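Metallophosphoesterase (PDB 4J6O) probably removes 2',3' phosphates from RNA ends, as the manganese-binding, calcineurin-like phosphatase domain of the bacterial Pnkp repair enzyme. Local coordinates at residues Arg191-Trp194 and Ala195-Tyr198. Numbering follows the deposited sequence.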
loop_
_atom_site.group_PDB
_atom_site.type_symbol
_atom_site.label_atom_id
_atom_site.label_comp_id
_atom_site.label_asym_id
_atom_site.label_seq_id
_atom_site.Cartn_x
_atom_site.Cartn_y
_atom_site.Cartn_z
ATOM N N ARG A 191 -8.554 4.402 -17.927
ATOM C CA ARG A 191 -8.867 4.391 -16.501
ATOM C C ARG A 191 -9.915 5.463 -16.207
ATOM O O ARG A 191 -9.831 6.581 -16.706
ATOM C CB ARG A 191 -7.624 4.671 -15.632
ATOM C CG ARG A 191 -6.688 3.497 -15.522
ATOM C CD ARG A 191 -5.672 3.668 -14.402
ATOM N NE ARG A 191 -4.814 2.498 -14.323
ATOM C CZ ARG A 191 -3.623 2.411 -14.906
ATOM N NH1 ARG A 191 -3.152 3.443 -15.601
ATOM N NH2 ARG A 191 -2.902 1.301 -14.795
ATOM N N TYR A 192 -10.863 5.134 -15.329
ATOM C CA TYR A 192 -11.879 6.100 -14.945
ATOM C C TYR A 192 -11.325 6.971 -13.809
ATOM O O TYR A 192 -10.774 6.442 -12.819
ATOM C CB TYR A 192 -13.103 5.348 -14.444
ATOM C CG TYR A 192 -14.129 6.221 -13.785
ATOM C CD1 TYR A 192 -14.552 7.404 -14.363
ATOM C CD2 TYR A 192 -14.662 5.857 -12.549
ATOM C CE1 TYR A 192 -15.494 8.204 -13.724
ATOM C CE2 TYR A 192 -15.606 6.626 -11.920
ATOM C CZ TYR A 192 -15.989 7.807 -12.481
ATOM O OH TYR A 192 -16.929 8.572 -11.835
ATOM N N ASP A 193 -11.441 8.291 -13.989
ATOM C CA ASP A 193 -10.939 9.258 -12.996
ATOM C C ASP A 193 -12.018 9.452 -11.945
ATOM O O ASP A 193 -12.778 10.429 -11.982
ATOM C CB ASP A 193 -10.715 10.576 -13.692
ATOM C CG ASP A 193 -10.180 11.642 -12.761
ATOM O OD1 ASP A 193 -10.092 11.407 -11.525
ATOM O OD2 ASP A 193 -9.883 12.709 -13.290
ATOM N N TRP A 194 -12.106 8.503 -11.030
ATOM C CA TRP A 194 -13.174 8.490 -10.062
ATOM C C TRP A 194 -13.024 9.664 -9.088
ATOM O O TRP A 194 -14.014 10.171 -8.533
ATOM C CB TRP A 194 -13.137 7.154 -9.328
ATOM C CG TRP A 194 -11.942 7.032 -8.402
ATOM C CD1 TRP A 194 -10.708 6.554 -8.724
ATOM C CD2 TRP A 194 -11.857 7.459 -7.024
ATOM N NE1 TRP A 194 -9.872 6.641 -7.655
ATOM C CE2 TRP A 194 -10.541 7.182 -6.589
ATOM C CE3 TRP A 194 -12.755 8.042 -6.133
ATOM C CZ2 TRP A 194 -10.075 7.496 -5.291
ATOM C CZ3 TRP A 194 -12.292 8.359 -4.822
ATOM C CH2 TRP A 194 -10.982 8.056 -4.416
ATOM N N ALA A 195 -11.781 10.081 -8.851
ATOM C CA ALA A 195 -11.582 11.111 -7.824
ATOM C C ALA A 195 -12.202 12.452 -8.253
ATOM O O ALA A 195 -12.710 13.217 -7.426
ATOM C CB ALA A 195 -10.093 11.270 -7.489
ATOM N N SER A 196 -12.187 12.730 -9.549
ATOM C CA SER A 196 -12.847 13.950 -10.025
ATOM C C SER A 196 -14.344 13.984 -9.761
ATOM O O SER A 196 -14.907 15.052 -9.506
ATOM C CB SER A 196 -12.550 14.214 -11.487
ATOM O OG SER A 196 -11.204 14.625 -11.589
ATOM N N ASP A 197 -14.984 12.822 -9.793
ATOM C CA ASP A 197 -16.416 12.770 -9.616
ATOM C C ASP A 197 -16.795 12.507 -8.176
ATOM O O ASP A 197 -17.976 12.384 -7.872
ATOM C CB ASP A 197 -17.009 11.661 -10.482
ATOM C CG ASP A 197 -16.959 11.980 -11.969
ATOM O OD1 ASP A 197 -16.862 13.177 -12.338
ATOM O OD2 ASP A 197 -17.015 11.013 -12.767
ATOM N N TYR A 198 -15.800 12.401 -7.291
ATOM C CA TYR A 198 -16.048 12.049 -5.893
ATOM C C TYR A 198 -16.636 13.210 -5.063
ATOM O O TYR A 198 -16.119 14.339 -5.060
ATOM C CB TYR A 198 -14.748 11.532 -5.239
ATOM C CG TYR A 198 -14.922 11.042 -3.820
ATOM C CD1 TYR A 198 -15.476 9.797 -3.567
ATOM C CD2 TYR A 198 -14.516 11.818 -2.733
ATOM C CE1 TYR A 198 -15.653 9.318 -2.269
ATOM C CE2 TYR A 198 -14.655 11.347 -1.437
ATOM C CZ TYR A 198 -15.219 10.104 -1.201
ATOM O OH TYR A 198 -15.400 9.595 0.078
HETATM O O HOH W 1 -9.296 9.234 -10.066
#
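Asp193 and Ser196, Tyr192 and Asp197, and Trp194 with Ala195 and Tyr198 make a local contact round the type I turn from Ala195 to Tyr198, in the loop between strands 189-191 and 203-206. Asp193, at the centre of an inverse gamma turn, grips Ser196 with both carboxylate oxygens: OD1 accepts the backbone N of Ser196 at 3.2 Å, and OD2 the hydroxyl OG of Ser196 at 2.9 Å. Both donors come from above the carboxylate plane, on the same side of it. The Asp193 side chain runs out with CG trans to N (chi1 -179°), which brings this face of the carboxylate to Ser196. A water donates to OD1 of Asp193 at 2.7 Å and accepts from the N of Ala195, so two successive amides are satisfied. On another flank the Tyr192 hydroxyl OH gives a 2.6 Å hydrogen bond to the anti lone pair of Asp197 OD2, which lies at the ring edge and in its plane; ring and carboxylate planes are 45° apart. The CB of Ala195 sits over the centre of the Trp194 six-membered ring, a CH-pi contact 4.2 Å from the centroid. Tyr198 lies beside the indole and offers its face to the Trp194 edge in an offset edge-to-face pair (planes at 84°), with CZ3 of Trp194 3.7 Å from CD1 of Tyr198. The Tyr198 hydroxyl is hydrogen-bonded to Ala202 O and Gln163 NE2. The indole also meets Phe173 of helix 168-176 and Tyr206 edge-to-face, and Trp194, Ala195 and Tyr198 all touch Thr220, so the loop packs against the six-stranded mixed sheet through strands 203-206 and 220-222.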